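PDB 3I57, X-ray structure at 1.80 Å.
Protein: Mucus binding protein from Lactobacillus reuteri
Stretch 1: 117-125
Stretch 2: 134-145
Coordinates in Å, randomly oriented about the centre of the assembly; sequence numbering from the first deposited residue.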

ATOM      1  N   GLN A 117     -20.261 -14.202   4.857  1.00  8.13           N
ATOM      2  CA  GLN A 117     -19.159 -13.306   4.585  1.00  8.34           C
ATOM      3  C   GLN A 117     -18.292 -13.807   3.449  1.00  8.49           C
ATOM      4  O   GLN A 117     -18.180 -15.016   3.227  1.00  7.97           O
ATOM      5  CB  GLN A 117     -18.327 -13.093   5.845  1.00  7.95           C
ATOM      6  CG  GLN A 117     -19.045 -12.268   6.926  1.00 11.11           C
ATOM      7  CD  GLN A 117     -18.087 -11.774   7.978  1.00 15.70           C
ATOM      8  OE1 GLN A 117     -17.147 -12.473   8.351  1.00 17.66           O
ATOM      9  NE2 GLN A 117     -18.324 -10.569   8.470  1.00 18.72           N
ATOM     10  N   VAL A 118     -17.723 -12.864   2.692  1.00  7.53           N
ATOM     11  CA  VAL A 118     -16.708 -13.173   1.712  1.00  7.69           C
ATOM     12  C   VAL A 118     -15.515 -12.249   1.964  1.00  7.55           C
ATOM     13  O   VAL A 118     -15.639 -11.147   2.540  1.00  7.85           O
ATOM     14  CB  VAL A 118     -17.171 -13.002   0.220  1.00  8.09           C
ATOM     15  CG1 VAL A 118     -18.334 -13.991  -0.140  1.00  8.45           C
ATOM     16  CG2 VAL A 118     -17.575 -11.559  -0.062  1.00  5.45           C
ATOM     17  N   THR A 119     -14.341 -12.743   1.592  1.00  7.23           N
ATOM     18  CA  THR A 119     -13.104 -11.992   1.788  1.00  7.46           C
ATOM     19  C   THR A 119     -12.353 -11.871   0.484  1.00  6.67           C
ATOM     20  O   THR A 119     -12.229 -12.856  -0.258  1.00  6.60           O
ATOM     21  CB  THR A 119     -12.218 -12.726   2.834  1.00  6.70           C
ATOM     22  OG1 THR A 119     -12.887 -12.673   4.104  1.00 11.12           O
ATOM     23  CG2 THR A 119     -10.851 -12.075   2.942  1.00  8.37           C
ATOM     24  N   PHE A 120     -11.888 -10.659   0.161  1.00  5.92           N
ATOM     25  CA  PHE A 120     -11.062 -10.434  -1.021  1.00  6.58           C
ATOM     26  C   PHE A 120      -9.644 -10.137  -0.597  1.00  6.77           C
ATOM     27  O   PHE A 120      -9.427  -9.684   0.526  1.00  6.07           O
ATOM     28  CB  PHE A 120     -11.547  -9.202  -1.787  1.00  7.53           C
ATOM     29  CG  PHE A 120     -12.910  -9.382  -2.365  1.00  7.99           C
ATOM     30  CD1 PHE A 120     -13.056  -9.816  -3.668  1.00  7.68           C
ATOM     31  CD2 PHE A 120     -14.032  -9.174  -1.583  1.00  8.35           C
ATOM     32  CE1 PHE A 120     -14.321 -10.019  -4.197  1.00  8.28           C
ATOM     33  CE2 PHE A 120     -15.317  -9.333  -2.108  1.00  9.55           C
ATOM     34  CZ  PHE A 120     -15.460  -9.771  -3.404  1.00  8.69           C
ATOM     35  N   THR A 121      -8.690 -10.419  -1.483  1.00  5.91           N
ATOM     36  CA  THR A 121      -7.286 -10.158  -1.181  1.00  6.55           C
ATOM     37  C   THR A 121      -6.650  -9.380  -2.317  1.00  6.37           C
ATOM     38  O   THR A 121      -7.127  -9.401  -3.448  1.00  7.57           O
ATOM     39  CB  THR A 121      -6.452 -11.463  -0.989  1.00  5.91           C
ATOM     40  OG1 THR A 121      -6.342 -12.169  -2.242  1.00  7.15           O
ATOM     41  CG2 THR A 121      -7.087 -12.350   0.024  1.00  6.07           C
ATOM     42  N   ARG A 122      -5.573  -8.686  -1.996  1.00  7.15           N
ATOM     43  CA  ARG A 122      -4.815  -7.956  -3.022  1.00  7.83           C
ATOM     44  C   ARG A 122      -3.351  -7.936  -2.593  1.00  8.30           C
ATOM     45  O   ARG A 122      -3.051  -7.789  -1.391  1.00  7.92           O
ATOM     46  CB  ARG A 122      -5.387  -6.546  -3.231  1.00  7.46           C
ATOM     47  CG  ARG A 122      -5.340  -5.621  -1.989  1.00  7.24           C
ATOM     48  CD  ARG A 122      -6.079  -4.322  -2.230  1.00  5.33           C
ATOM     49  NE  ARG A 122      -6.128  -3.505  -1.016  1.00  8.63           N
ATOM     50  CZ  ARG A 122      -6.600  -2.261  -0.982  1.00  8.91           C
ATOM     51  NH1 ARG A 122      -7.032  -1.680  -2.098  1.00  7.53           N
ATOM     52  NH2 ARG A 122      -6.616  -1.589   0.162  1.00  8.98           N
ATOM     53  N   ASN A 123      -2.452  -8.147  -3.555  1.00  8.50           N
ATOM     54  CA  ASN A 123      -1.031  -8.014  -3.288  1.00  9.20           C
ATOM     55  C   ASN A 123      -0.650  -6.571  -3.419  1.00  8.16           C
ATOM     56  O   ASN A 123      -1.417  -5.778  -3.913  1.00  9.13           O
ATOM     57  CB  ASN A 123      -0.206  -8.861  -4.254  1.00  9.85           C
ATOM     58  CG  ASN A 123      -0.256 -10.312  -3.873  1.00 13.46           C
ATOM     59  OD1 ASN A 123       0.742 -10.898  -3.435  1.00 16.91           O
ATOM     60  ND2 ASN A 123      -1.431 -10.875  -3.949  1.00 11.96           N
ATOM     61  N   GLY A 124       0.541  -6.239  -2.971  1.00  8.78           N
ATOM     62  CA  GLY A 124       0.990  -4.860  -3.066  1.00  8.06           C
ATOM     63  C   GLY A 124       2.502  -4.778  -3.187  1.00  7.50           C
ATOM     64  O   GLY A 124       3.203  -5.788  -3.259  1.00  6.34           O
ATOM     65  N   VAL A 125       2.982  -3.538  -3.260  1.00  7.13           N
ATOM     66  CA  VAL A 125       4.399  -3.264  -3.336  1.00  8.12           C
ATOM     67  C   VAL A 125       4.715  -2.277  -2.215  1.00  7.19           C
ATOM     68  O   VAL A 125       4.159  -1.161  -2.171  1.00  7.64           O
ATOM     69  CB  VAL A 125       4.719  -2.572  -4.625  1.00  8.27           C
ATOM     70  CG1 VAL A 125       6.165  -2.089  -4.616  1.00  9.81           C
ATOM     71  CG2 VAL A 125       4.421  -3.505  -5.831  1.00  9.24           C
ATOM     72  N   ALA A 134       1.729   0.193  -1.609  1.00  6.43           N
ATOM     73  CA  ALA A 134       0.844   0.492  -2.721  1.00  7.38           C
ATOM     74  C   ALA A 134       0.135  -0.788  -3.097  1.00  7.40           C
ATOM     75  O   ALA A 134       0.737  -1.688  -3.691  1.00  7.46           O
ATOM     76  CB  ALA A 134       1.646   1.024  -3.911  1.00  8.06           C
ATOM     77  N   TRP A 135      -1.156  -0.869  -2.768  1.00  6.90           N
ATOM     78  CA  TRP A 135      -1.906  -2.102  -3.012  1.00  7.28           C
ATOM     79  C   TRP A 135      -2.355  -2.195  -4.458  1.00  7.49           C
ATOM     80  O   TRP A 135      -2.809  -1.211  -5.015  1.00  9.11           O
ATOM     81  CB  TRP A 135      -3.127  -2.181  -2.083  1.00  6.28           C
ATOM     82  CG  TRP A 135      -2.707  -2.317  -0.640  1.00  7.03           C
ATOM     83  CD1 TRP A 135      -2.779  -1.358   0.349  1.00  6.32           C
ATOM     84  CD2 TRP A 135      -2.111  -3.474  -0.033  1.00  7.22           C
ATOM     85  NE1 TRP A 135      -2.271  -1.857   1.515  1.00  7.60           N
ATOM     86  CE2 TRP A 135      -1.845  -3.146   1.312  1.00  6.18           C
ATOM     87  CE3 TRP A 135      -1.774  -4.753  -0.503  1.00  6.12           C
ATOM     88  CZ2 TRP A 135      -1.288  -4.059   2.205  1.00  6.84           C
ATOM     89  CZ3 TRP A 135      -1.211  -5.654   0.374  1.00  4.32           C
ATOM     90  CH2 TRP A 135      -0.961  -5.299   1.715  1.00  5.74           C
ATOM     91  N   GLY A 136      -2.240  -3.391  -5.038  1.00  8.20           N
ATOM     92  CA  GLY A 136      -2.681  -3.632  -6.399  1.00  7.84           C
ATOM     93  C   GLY A 136      -4.163  -3.979  -6.496  1.00  8.67           C
ATOM     94  O   GLY A 136      -4.951  -3.751  -5.559  1.00  8.92           O
ATOM     95  N   LYS A 137      -4.550  -4.502  -7.654  1.00  8.34           N
ATOM     96  CA  LYS A 137      -5.951  -4.822  -7.895  1.00  8.86           C
ATOM     97  C   LYS A 137      -6.397  -5.931  -6.971  1.00  7.99           C
ATOM     98  O   LYS A 137      -5.587  -6.786  -6.580  1.00  7.91           O
ATOM     99  CB  LYS A 137      -6.094  -5.338  -9.304  1.00  8.92           C
ATOM    100  CG  LYS A 137      -5.887  -4.304 -10.364  1.00 11.08           C
ATOM    101  CD  LYS A 137      -6.130  -4.950 -11.732  1.00 16.84           C
ATOM    102  CE  LYS A 137      -5.668  -4.057 -12.858  1.00 20.09           C
ATOM    103  NZ  LYS A 137      -4.192  -4.090 -12.969  1.00 23.17           N
ATOM    104  N   TRP A 138      -7.683  -5.959  -6.639  1.00  8.07           N
ATOM    105  CA  TRP A 138      -8.208  -7.128  -5.921  1.00  8.12           C
ATOM    106  C   TRP A 138      -8.001  -8.389  -6.750  1.00  9.20           C
ATOM    107  O   TRP A 138      -8.267  -8.409  -7.976  1.00  9.39           O
ATOM    108  CB  TRP A 138      -9.693  -6.931  -5.593  1.00  8.24           C
ATOM    109  CG  TRP A 138      -9.943  -5.805  -4.594  1.00  7.70           C
ATOM    110  CD1 TRP A 138     -10.512  -4.576  -4.853  1.00  6.95           C
ATOM    111  CD2 TRP A 138      -9.591  -5.796  -3.203  1.00  7.45           C
ATOM    112  NE1 TRP A 138     -10.557  -3.833  -3.707  1.00  8.41           N
ATOM    113  CE2 TRP A 138     -10.000  -4.553  -2.678  1.00  8.63           C
ATOM    114  CE3 TRP A 138      -8.967  -6.721  -2.349  1.00  6.08           C
ATOM    115  CZ2 TRP A 138      -9.811  -4.210  -1.330  1.00  8.67           C
ATOM    116  CZ3 TRP A 138      -8.771  -6.375  -1.015  1.00  9.03           C
ATOM    117  CH2 TRP A 138      -9.205  -5.134  -0.521  1.00  9.63           C
ATOM    118  N   ASN A 139      -7.484  -9.428  -6.114  1.00  8.83           N
ATOM    119  CA  ASN A 139      -7.110 -10.644  -6.829  1.00  9.63           C
ATOM    120  C   ASN A 139      -8.325 -11.409  -7.356  1.00 10.34           C
ATOM    121  O   ASN A 139      -8.238 -12.093  -8.384  1.00 10.52           O
ATOM    122  CB  ASN A 139      -6.314 -11.581  -5.931  1.00  9.77           C
ATOM    123  CG  ASN A 139      -4.934 -11.053  -5.601  1.00  9.99           C
ATOM    124  OD1 ASN A 139      -4.478 -11.128  -4.443  1.00 14.46           O
ATOM    125  ND2 ASN A 139      -4.266 -10.501  -6.598  1.00  6.58           N
ATOM    126  N   GLU A 140      -9.444 -11.324  -6.641  1.00  9.45           N
ATOM    127  CA  GLU A 140     -10.647 -12.077  -7.041  1.00  9.39           C
ATOM    128  C   GLU A 140     -11.687 -11.099  -7.598  1.00  9.51           C
ATOM    129  O   GLU A 140     -12.011 -10.117  -6.941  1.00  8.66           O
ATOM    130  CB  GLU A 140     -11.213 -12.845  -5.845  1.00  9.58           C
ATOM    131  CG  GLU A 140     -10.194 -13.650  -5.023  1.00  9.04           C
ATOM    132  CD  GLU A 140      -9.427 -12.804  -3.997  1.00 10.49           C
ATOM    133  OE1 GLU A 140      -9.745 -11.597  -3.816  1.00  6.62           O
ATOM    134  OE2 GLU A 140      -8.528 -13.365  -3.349  1.00  9.50           O
ATOM    135  N   ALA A 141     -12.216 -11.346  -8.801  1.00  9.08           N
ATOM    136  CA  ALA A 141     -13.125 -10.359  -9.401  1.00  9.76           C
ATOM    137  C   ALA A 141     -14.462 -10.427  -8.683  1.00 10.28           C
ATOM    138  O   ALA A 141     -15.186  -9.427  -8.580  1.00  9.09           O
ATOM    139  CB  ALA A 141     -13.310 -10.595 -10.909  1.00 10.78           C
ATOM    140  N   SER A 142     -14.775 -11.609  -8.178  1.00 10.08           N
ATOM    141  CA  SER A 142     -15.935 -11.739  -7.287  1.00 10.79           C
ATOM    142  C   SER A 142     -15.830 -12.933  -6.359  1.00  9.94           C
ATOM    143  O   SER A 142     -15.047 -13.859  -6.603  1.00 10.91           O
ATOM    144  CB  SER A 142     -17.233 -11.774  -8.090  1.00 11.46           C
ATOM    145  OG  SER A 142     -17.277 -12.914  -8.913  1.00 14.76           O
ATOM    146  N   GLN A 143     -16.601 -12.913  -5.277  1.00  8.56           N
ATOM    147  CA  GLN A 143     -16.645 -14.046  -4.362  1.00  8.83           C
ATOM    148  C   GLN A 143     -18.092 -14.386  -4.039  1.00  8.58           C
ATOM    149  O   GLN A 143     -18.924 -13.489  -3.865  1.00  8.04           O
ATOM    150  CB  GLN A 143     -15.902 -13.733  -3.056  1.00  8.18           C
ATOM    151  CG  GLN A 143     -14.376 -13.568  -3.193  1.00  7.91           C
ATOM    152  CD  GLN A 143     -13.674 -14.927  -3.372  1.00 11.70           C
ATOM    153  OE1 GLN A 143     -13.566 -15.450  -4.494  1.00 13.21           O
ATOM    154  NE2 GLN A 143     -13.216 -15.508  -2.274  1.00 12.52           N
ATOM    155  N   SER A 144     -18.386 -15.682  -3.930  1.00  9.58           N
ATOM    156  CA  SER A 144     -19.766 -16.114  -3.632  1.00 10.72           C
ATOM    157  C   SER A 144     -19.952 -16.419  -2.141  1.00 10.98           C
ATOM    158  O   SER A 144     -19.053 -16.954  -1.473  1.00  9.71           O
ATOM    159  CB  SER A 144     -20.162 -17.302  -4.522  1.00 12.02           C
ATOM    160  OG  SER A 144     -19.224 -18.343  -4.346  1.00 17.06           O
ATOM    161  N   TYR A 145     -21.116 -16.038  -1.617  1.00  9.59           N
ATOM    162  CA  TYR A 145     -21.451 -16.266  -0.222  1.00  9.67           C
ATOM    163  C   TYR A 145     -21.897 -17.693  -0.111  1.00 10.21           C
ATOM    164  O   TYR A 145     -22.349 -18.256  -1.099  1.00 10.92           O
ATOM    165  CB  TYR A 145     -22.599 -15.324   0.213  1.00  8.26           C
ATOM    166  CG  TYR A 145     -22.133 -13.880   0.230  1.00  6.28           C
ATOM    167  CD1 TYR A 145     -21.465 -13.372   1.333  1.00  7.07           C
ATOM    168  CD2 TYR A 145     -22.323 -13.047  -0.871  1.00  7.22           C
ATOM    169  CE1 TYR A 145     -21.014 -12.062   1.362  1.00  7.11           C
ATOM    170  CE2 TYR A 145     -21.879 -11.707  -0.846  1.00  7.19           C
ATOM    171  CZ  TYR A 145     -21.222 -11.241   0.282  1.00  6.45           C
ATOM    172  OH  TYR A 145     -20.764  -9.934   0.330  1.00  5.75           O
TER
HETATM  173  O   HOH W   1      -7.487  -2.991  -4.905  1.00 12.97           O
HETATM  174  O   HOH W   2      -3.291  -8.130  -6.344  1.00  9.03           O

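The two stretches run roughly antiparallel, and their backbones pair at one end before separating toward the other. At the paired end, Val 125 and Ala 134 form an antiparallel hydrogen-bonded pair: Val 125 N donates to Ala 134 O at 2.9 Å, and Ala 134 N donates to Val 125 O at 2.8 Å. Gly 124 and Trp 135 follow as a non-hydrogen-bonded pair, their CA atoms only 4.0 Å apart. Glycine suits this close pairing, because a CB at Gly 124 would come within 2.7 Å of Trp 135 CE3. Gly 136 N then donates to Asn 123 O at 2.8 Å. Beyond it the pairing is interrupted, and water 2 bridges the gap, donating to Lys 137 O and accepting from Asn 123 N. Direct backbone contact resumes where Asn 139 N donates to Thr 121 O at 2.7 Å, almost linearly. Farther along, the strand through Val 118 and Phe 120 and the strand 142-144 keep their axes at least 7.0 Å apart, a spacing that side chains must fill.

Glu 140 partly replaces the missing backbone pairing. Its CB points toward the first stretch, and its carboxylate OE1 accepts from Thr 121 N at 2.8 Å, as a strand carbonyl might. Thr 121 OG1 lies 2.7 Å from Glu 140 OE2 and 3.1 Å from Asn 139 OD1, so its short hydroxyl side chain sits between two acceptors. Asn 139 OD1 also receives a weak hydrogen bond from Asn 123 ND2, at 3.1 Å.

Arg 122 has the largest area covered by the opposing stretch. Its extended side chain lays the guanidinium flat on Trp 138, with planes at 4° and centres 4.3 Å apart, while Trp 135 CB covers the opposite face. Arginine combines a flat cation with a long aliphatic stem, and both are used: Arg 122 CD sits over the six-membered ring of Trp 138, 3.5 Å from its centroid. Stacking leaves the in-plane N-H groups free to donate, and water 1 links Arg 122 NH1 to Gly 136 O. The indole of Trp 138 also packs against buried Phe 120, with CE3 3.6 Å from Phe 120 CB.

Toward the far end the contacts become largely apolar. The methylene CG of Gln 143 lies over the Phe 120 ring, 4.0 Å from its centroid. Buried Val 118 points toward the second stretch, and its CG1 rests over the face of Tyr 145, 3.7 Å from the ring centroid. Altogether the contact buries 1066 Å².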